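Local coordinates for cell wall binding protein cwp8 (Peptoclostridium difficile, PDB 5J6Q) that probably attaches to the Clostridium difficile cell wall through its three CWB2 repeats, as a cell-surface protein associated with the S-layer, at residues 186-191 with 254-259; 244-249 with 258-263. All blocks are in the same frame, centred on the assembly; numbering follows the deposited sequence.

Interactions 1 and 2 flank the same strand, 256-262, in one four-stranded mixed sheet. Interaction 1 joins it in parallel to 186-191, an outermost strand of that sheet, and lies near the surface: beside the ladder of backbone bonds its chemistry is largely polar, with a lysine-aspartate pair and a glutamine-glutamate pair. Interaction 2 joins it, antiparallel, to its hairpin partner 242-249 and is buried, with phenylalanine, isoleucine, leucine and valine side chains packed together, F244 and I246 against helix 265-280. I258 and S259 serve both contacts, and I190 of interaction 1 touches V260 of interaction 2, so the apolar face runs on across the three strands.

Interaction 1: residues 186-191 with 254-259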
ATOM      1  N   ASP A 186      12.116   9.048  -8.398  1.00 66.63           N
ATOM      2  CA  ASP A 186      12.226   8.646  -6.998  1.00 67.07           C
ATOM      3  C   ASP A 186      11.804   7.214  -6.930  1.00 66.10           C
ATOM      4  O   ASP A 186      10.675   6.903  -7.320  1.00 65.24           O
ATOM      5  CB  ASP A 186      11.323   9.541  -6.133  1.00 75.89           C
ATOM      6  CG  ASP A 186      11.804  10.976  -6.150  1.00 92.62           C
ATOM      7  OD1 ASP A 186      11.068  11.842  -6.674  1.00 96.20           O
ATOM      8  OD2 ASP A 186      12.936  11.234  -5.649  1.00 98.48           O
ATOM      9  N   LEU A 187      12.669   6.324  -6.430  1.00 62.70           N
ATOM     10  CA  LEU A 187      12.372   4.910  -6.415  1.00 62.42           C
ATOM     11  C   LEU A 187      12.342   4.331  -4.998  1.00 71.81           C
ATOM     12  O   LEU A 187      13.083   4.806  -4.118  1.00 70.63           O
ATOM     13  CB  LEU A 187      13.441   4.176  -7.221  1.00 65.00           C
ATOM     14  CG  LEU A 187      13.920   4.893  -8.492  1.00 62.68           C
ATOM     15  CD1 LEU A 187      15.189   4.189  -9.027  1.00 57.91           C
ATOM     16  CD2 LEU A 187      12.784   4.867  -9.494  1.00 60.93           C
ATOM     17  N   GLN A 188      11.488   3.297  -4.790  1.00 69.15           N
ATOM     18  CA  GLN A 188      11.379   2.674  -3.495  1.00 63.94           C
ATOM     19  C   GLN A 188      11.280   1.181  -3.697  1.00 61.36           C
ATOM     20  O   GLN A 188      10.652   0.723  -4.663  1.00 61.51           O
ATOM     21  CB  GLN A 188      10.097   3.146  -2.765  1.00 66.92           C
ATOM     22  CG  GLN A 188      10.010   4.618  -2.469  1.00 70.80           C
ATOM     23  CD  GLN A 188       8.891   4.869  -1.477  1.00 73.00           C
ATOM     24  OE1 GLN A 188       8.834   4.252  -0.417  1.00 73.36           O
ATOM     25  NE2 GLN A 188       7.972   5.752  -1.814  1.00 69.92           N
ATOM     26  N   ASP A 189      11.878   0.438  -2.812  1.00 59.34           N
ATOM     27  CA  ASP A 189      11.802  -1.019  -2.831  1.00 63.62           C
ATOM     28  C   ASP A 189      11.203  -1.457  -1.483  1.00 66.33           C
ATOM     29  O   ASP A 189      11.928  -1.452  -0.483  1.00 66.47           O
ATOM     30  CB  ASP A 189      13.210  -1.597  -2.977  1.00 72.56           C
ATOM     31  CG  ASP A 189      13.279  -2.618  -4.050  1.00 78.40           C
ATOM     32  OD1 ASP A 189      14.179  -2.520  -4.878  1.00 86.09           O
ATOM     33  OD2 ASP A 189      12.415  -3.531  -4.059  1.00 83.56           O
ATOM     34  N   ILE A 190       9.920  -1.835  -1.428  1.00 61.22           N
ATOM     35  CA  ILE A 190       9.314  -2.168  -0.125  1.00 58.13           C
ATOM     36  C   ILE A 190       8.497  -3.465  -0.130  1.00 54.18           C
ATOM     37  O   ILE A 190       8.089  -3.951  -1.190  1.00 54.48           O
ATOM     38  CB  ILE A 190       8.373  -0.990   0.265  1.00 55.30           C
ATOM     39  CG1 ILE A 190       7.315  -0.828  -0.867  1.00 57.61           C
ATOM     40  CG2 ILE A 190       9.171   0.298   0.475  1.00 55.16           C
ATOM     41  CD1 ILE A 190       6.274   0.274  -0.612  1.00 61.55           C
ATOM     42  N   SER A 191       8.283  -4.033   1.034  1.00 53.64           N
ATOM     43  CA  SER A 191       7.454  -5.213   1.076  1.00 62.00           C
ATOM     44  C   SER A 191       5.966  -4.758   0.769  1.00 61.67           C
ATOM     45  O   SER A 191       5.628  -3.573   0.883  1.00 59.01           O
ATOM     46  CB  SER A 191       7.547  -5.855   2.455  1.00 63.68           C
ATOM     47  OG  SER A 191       6.904  -5.030   3.420  1.00 70.76           O
ATOM     48  N   LYS A 254       8.311  15.124 -11.145  1.00127.86           N
ATOM     49  CA  LYS A 254       9.226  13.996 -11.224  1.00120.67           C
ATOM     50  C   LYS A 254       8.441  12.735 -10.867  1.00114.64           C
ATOM     51  O   LYS A 254       7.868  12.677  -9.784  1.00111.85           O
ATOM     52  CB  LYS A 254      10.385  14.239 -10.240  1.00118.99           C
ATOM     53  CG  LYS A 254      11.438  13.147 -10.235  1.00120.43           C
ATOM     54  CD  LYS A 254      12.544  13.490  -9.244  1.00122.03           C
ATOM     55  CE  LYS A 254      13.560  12.387  -9.164  1.00123.68           C
ATOM     56  NZ  LYS A 254      14.215  12.337  -7.834  1.00125.14           N
ATOM     57  N   PRO A 255       8.366  11.714 -11.727  1.00106.60           N
ATOM     58  CA  PRO A 255       7.595  10.538 -11.337  1.00 99.62           C
ATOM     59  C   PRO A 255       8.193   9.837 -10.138  1.00 89.09           C
ATOM     60  O   PRO A 255       9.256  10.230  -9.617  1.00 84.80           O
ATOM     61  CB  PRO A 255       7.590   9.649 -12.595  1.00 97.45           C
ATOM     62  CG  PRO A 255       8.835  10.025 -13.317  1.00100.72           C
ATOM     63  CD  PRO A 255       9.000  11.539 -13.042  1.00103.69           C
ATOM     64  N   GLU A 256       7.507   8.781  -9.708  1.00 78.58           N
ATOM     65  CA  GLU A 256       7.968   8.004  -8.583  1.00 62.14           C
ATOM     66  C   GLU A 256       7.626   6.602  -8.879  1.00 55.87           C
ATOM     67  O   GLU A 256       6.530   6.321  -9.322  1.00 57.75           O
ATOM     68  CB  GLU A 256       7.316   8.501  -7.244  1.00 60.00           C
ATOM     69  CG  GLU A 256       7.328   7.460  -6.148  1.00 60.01           C
ATOM     70  CD  GLU A 256       6.658   7.947  -4.847  1.00 68.91           C
ATOM     71  OE1 GLU A 256       5.654   8.694  -4.921  1.00 67.57           O
ATOM     72  OE2 GLU A 256       7.155   7.575  -3.751  1.00 67.58           O
ATOM     73  N   THR A 257       8.532   5.692  -8.639  1.00 55.07           N
ATOM     74  CA  THR A 257       8.256   4.299  -8.891  1.00 54.65           C
ATOM     75  C   THR A 257       8.452   3.500  -7.617  1.00 58.74           C
ATOM     76  O   THR A 257       9.521   3.593  -7.017  1.00 63.47           O
ATOM     77  CB  THR A 257       9.184   3.802 -10.059  1.00 52.02           C
ATOM     78  OG1 THR A 257       8.746   4.411 -11.283  1.00 52.09           O
ATOM     79  CG2 THR A 257       9.121   2.335 -10.214  1.00 48.81           C
ATOM     80  N   ILE A 258       7.435   2.698  -7.184  1.00 59.76           N
ATOM     81  CA  ILE A 258       7.542   1.882  -5.971  1.00 59.37           C
ATOM     82  C   ILE A 258       7.412   0.399  -6.287  1.00 61.57           C
ATOM     83  O   ILE A 258       6.357  -0.036  -6.722  1.00 65.03           O
ATOM     84  CB  ILE A 258       6.416   2.281  -4.960  1.00 59.97           C
ATOM     85  CG1 ILE A 258       6.581   3.741  -4.560  1.00 62.24           C
ATOM     86  CG2 ILE A 258       6.477   1.342  -3.719  1.00 52.16           C
ATOM     87  CD1 ILE A 258       5.267   4.343  -3.993  1.00 72.97           C
ATOM     88  N   SER A 259       8.440  -0.374  -6.001  1.00 63.62           N
ATOM     89  CA  SER A 259       8.523  -1.816  -6.272  1.00 62.36           C
ATOM     90  C   SER A 259       8.115  -2.577  -5.033  1.00 58.48           C
ATOM     91  O   SER A 259       8.753  -2.411  -3.964  1.00 54.60           O
ATOM     92  CB  SER A 259       9.968  -2.211  -6.640  1.00 58.74           C
ATOM     93  OG  SER A 259      10.556  -1.279  -7.545  1.00 59.35           O
TER
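K254 reaches over to D186 in a salt bridge at the start of the contact, NZ lying 2.8 Å from OD2. Its chain is extended, with CG anti to the backbone N (chi1 -179°), and crosses the aspartate at about a right angle; NZ comes from above the carboxylate plane. A long, flexible lysine can span the gap to the aspartate, although this one is poorly ordered. P255, which lacks an N-H, gives only its carbonyl, to a weak bond from the N of D186. E256 sends OE2 to NE2 of Q188 (2.8 Å), which meets it nearly along its C-O axis; amide and carboxylate are almost coplanar, 26° apart. The other oxygen, OE1, forms a salt bridge with K211, so the carboxylate has a partner for each oxygen. T257 takes part mainly through its backbone: its N binds O of D186 at 2.8 Å and its O accepts from N of Q188 at 3.0 Å, while its CB meets CD2 of L187. I258 sets its CG2 against CD1 of I190 at 3.3 Å, closer than usual for two carbons, and its side chain runs beside that of Q188, pointing the same way, with NE2 nearest, so the amide nitrogen that bonds E256 also rests against the isoleucine. S259 closes the ladder, its N bonded to O of Q188 at 2.8 Å and its O receiving N of I190 at 2.9 Å; its small hydroxyl turns to D245 on the next strand. Each of Q188, T257 and S259 bonds through both its N and its O, the pattern of a parallel beta ladder, here placing an outermost strand on a mixed sheet.

Interaction 2: residues 244-249 with 258-263; sequences FDIVLS and ISVSSK
F244 and V260 form a hydrogen-bonded pair of the antiparallel beta hairpin made by strands 242-249 and 256-262, and the tight side of the contact lies on their face of the sheet. CG2 of V260 sits over one face of the phenyl ring, 4.1 Å from its centroid and offset toward the rim, a CH-pi contact. CG of F244 stands between the backbone N and the carbonyl carbon (chi1 69°), on the side where the ring lies beside V260, and the ring also meets H272 of helix 265-280 edge-to-face. Branched and flat apolar residues suit this buried face, since their side chains have no polar atoms needing a partner: I246 CD1 approaches CG1 of V260, and CD2 of L248 reaches CD1 of I258 at 4.3 Å, while L275 of the helix packs on both F244 and I246. Reciprocal backbone bonds hold the pairs F244-V260 and I246-I258; the shortest runs from N of I258 to O of I246, 2.7 Å.

The opposite face, that of D245 and S259, is partly exposed and looser. These two short polar residues are a non-hydrogen-bonded pair, which brings their CA atoms to 4.4 Å and lets the side chains bond instead. OD2 of D245 accepts from ND2 of N222 on strand 217-224, while OD1 turns to the serine. The serine hydroxyl OG donates to OD1 of D245 across 3.1 Å, arriving from above the carboxylate plane, 49° out of it.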
ATOM      1  N   PHE A 244       5.541  -6.301  -8.365  1.00 60.86           N
ATOM      2  CA  PHE A 244       5.095  -5.368  -9.352  1.00 53.02           C
ATOM      3  C   PHE A 244       5.557  -4.037  -8.974  1.00 53.33           C
ATOM      4  O   PHE A 244       5.997  -3.785  -7.835  1.00 54.66           O
ATOM      5  CB  PHE A 244       3.563  -5.411  -9.620  1.00 60.38           C
ATOM      6  CG  PHE A 244       2.600  -4.925  -8.546  1.00 57.32           C
ATOM      7  CD1 PHE A 244       2.071  -3.654  -8.596  1.00 61.03           C
ATOM      8  CD2 PHE A 244       2.191  -5.763  -7.542  1.00 61.34           C
ATOM      9  CE1 PHE A 244       1.132  -3.235  -7.640  1.00 67.28           C
ATOM     10  CE2 PHE A 244       1.255  -5.344  -6.591  1.00 61.49           C
ATOM     11  CZ  PHE A 244       0.738  -4.088  -6.651  1.00 57.65           C
ATOM     12  N   ASP A 245       5.499  -3.177  -9.934  1.00 53.48           N
ATOM     13  CA  ASP A 245       5.933  -1.795  -9.842  1.00 59.33           C
ATOM     14  C   ASP A 245       4.713  -0.916  -9.969  1.00 57.47           C
ATOM     15  O   ASP A 245       3.826  -1.172 -10.816  1.00 53.13           O
ATOM     16  CB  ASP A 245       6.938  -1.411 -10.989  1.00 61.89           C
ATOM     17  CG  ASP A 245       8.440  -1.661 -10.711  1.00 69.32           C
ATOM     18  OD1 ASP A 245       8.773  -2.431  -9.742  1.00 69.82           O
ATOM     19  OD2 ASP A 245       9.283  -1.111 -11.466  1.00 73.05           O
ATOM     20  N   ILE A 246       4.692   0.125  -9.144  1.00 53.27           N
ATOM     21  CA  ILE A 246       3.647   1.119  -9.074  1.00 54.02           C
ATOM     22  C   ILE A 246       4.300   2.389  -9.488  1.00 53.44           C
ATOM     23  O   ILE A 246       5.276   2.745  -8.839  1.00 57.86           O
ATOM     24  CB  ILE A 246       3.124   1.250  -7.577  1.00 52.54           C
ATOM     25  CG1 ILE A 246       2.589  -0.041  -7.057  1.00 49.66           C
ATOM     26  CG2 ILE A 246       2.103   2.344  -7.479  1.00 50.49           C
ATOM     27  CD1 ILE A 246       2.490  -0.081  -5.510  1.00 50.08           C
ATOM     28  N   VAL A 247       3.762   3.121 -10.476  1.00 53.80           N
ATOM     29  CA  VAL A 247       4.358   4.350 -10.940  1.00 58.22           C
ATOM     30  C   VAL A 247       3.395   5.512 -10.821  1.00 61.28           C
ATOM     31  O   VAL A 247       2.289   5.445 -11.350  1.00 61.34           O
ATOM     32  CB  VAL A 247       4.761   4.120 -12.451  1.00 65.70           C
ATOM     33  CG1 VAL A 247       5.455   5.352 -13.019  1.00 66.73           C
ATOM     34  CG2 VAL A 247       5.650   2.886 -12.575  1.00 67.25           C
ATOM     35  N   LEU A 248       3.814   6.596 -10.160  1.00 61.20           N
ATOM     36  CA  LEU A 248       2.963   7.767 -10.013  1.00 63.49           C
ATOM     37  C   LEU A 248       3.569   8.877 -10.850  1.00 67.37           C
ATOM     38  O   LEU A 248       4.749   9.137 -10.710  1.00 67.43           O
ATOM     39  CB  LEU A 248       2.851   8.245  -8.553  1.00 62.66           C
ATOM     40  CG  LEU A 248       2.214   7.256  -7.582  1.00 65.61           C
ATOM     41  CD1 LEU A 248       0.881   6.778  -8.174  1.00 64.09           C
ATOM     42  CD2 LEU A 248       3.153   6.101  -7.308  1.00 62.17           C
ATOM     43  N   SER A 249       2.768   9.555 -11.690  1.00 72.45           N
ATOM     44  CA  SER A 249       3.276  10.624 -12.545  1.00 84.10           C
ATOM     45  C   SER A 249       2.309  11.787 -12.689  1.00 93.14           C
ATOM     46  O   SER A 249       1.084  11.641 -12.556  1.00 95.58           O
ATOM     47  CB  SER A 249       3.571  10.099 -13.952  1.00 85.75           C
ATOM     48  OG  SER A 249       4.031   8.758 -13.960  1.00 82.67           O
ATOM     49  N   ILE A 258       7.435   2.698  -7.184  1.00 59.76           N
ATOM     50  CA  ILE A 258       7.542   1.882  -5.971  1.00 59.37           C
ATOM     51  C   ILE A 258       7.412   0.399  -6.287  1.00 61.57           C
ATOM     52  O   ILE A 258       6.357  -0.036  -6.722  1.00 65.03           O
ATOM     53  CB  ILE A 258       6.416   2.281  -4.960  1.00 59.97           C
ATOM     54  CG1 ILE A 258       6.581   3.741  -4.560  1.00 62.24           C
ATOM     55  CG2 ILE A 258       6.477   1.342  -3.719  1.00 52.16           C
ATOM     56  CD1 ILE A 258       5.267   4.343  -3.993  1.00 72.97           C
ATOM     57  N   SER A 259       8.440  -0.374  -6.001  1.00 63.62           N
ATOM     58  CA  SER A 259       8.523  -1.816  -6.272  1.00 62.36           C
ATOM     59  C   SER A 259       8.115  -2.577  -5.033  1.00 58.48           C
ATOM     60  O   SER A 259       8.753  -2.411  -3.964  1.00 54.60           O
ATOM     61  CB  SER A 259       9.968  -2.211  -6.640  1.00 58.74           C
ATOM     62  OG  SER A 259      10.556  -1.279  -7.545  1.00 59.35           O
ATOM     63  N   VAL A 260       7.107  -3.448  -5.157  1.00 54.35           N
ATOM     64  CA  VAL A 260       6.699  -4.184  -3.974  1.00 53.78           C
ATOM     65  C   VAL A 260       6.694  -5.673  -4.231  1.00 53.73           C
ATOM     66  O   VAL A 260       6.499  -6.128  -5.348  1.00 55.48           O
ATOM     67  CB  VAL A 260       5.319  -3.681  -3.463  1.00 56.37           C
ATOM     68  CG1 VAL A 260       5.367  -2.164  -3.257  1.00 59.11           C
ATOM     69  CG2 VAL A 260       4.215  -4.022  -4.442  1.00 52.63           C
ATOM     70  N   SER A 261       6.896  -6.430  -3.185  1.00 53.94           N
ATOM     71  CA  SER A 261       6.964  -7.854  -3.322  1.00 59.57           C
ATOM     72  C   SER A 261       6.710  -8.435  -1.991  1.00 59.18           C
ATOM     73  O   SER A 261       6.796  -7.717  -1.015  1.00 59.90           O
ATOM     74  CB  SER A 261       8.376  -8.255  -3.773  1.00 62.32           C
ATOM     75  OG  SER A 261       9.310  -7.721  -2.840  1.00 61.15           O
ATOM     76  N   SER A 262       6.422  -9.727  -1.934  1.00 61.20           N
ATOM     77  CA  SER A 262       6.215 -10.410  -0.660  1.00 61.87           C
ATOM     78  C   SER A 262       6.230 -11.919  -0.825  1.00 65.02           C
ATOM     79  O   SER A 262       6.039 -12.399  -1.909  1.00 69.35           O
ATOM     80  CB  SER A 262       4.870 -10.044  -0.043  1.00 58.42           C
ATOM     81  OG  SER A 262       4.641 -10.789   1.145  1.00 52.49           O
ATOM     82  N   LYS A 263       6.434 -12.661   0.265  1.00 74.64           N
ATOM     83  CA  LYS A 263       6.360 -14.110   0.191  1.00 85.58           C
ATOM     84  C   LYS A 263       4.869 -14.499   0.159  1.00 88.82           C
ATOM     85  O   LYS A 263       4.551 -15.661  -0.046  1.00 89.82           O
ATOM     86  CB  LYS A 263       7.029 -14.755   1.416  1.00 87.29           C
TER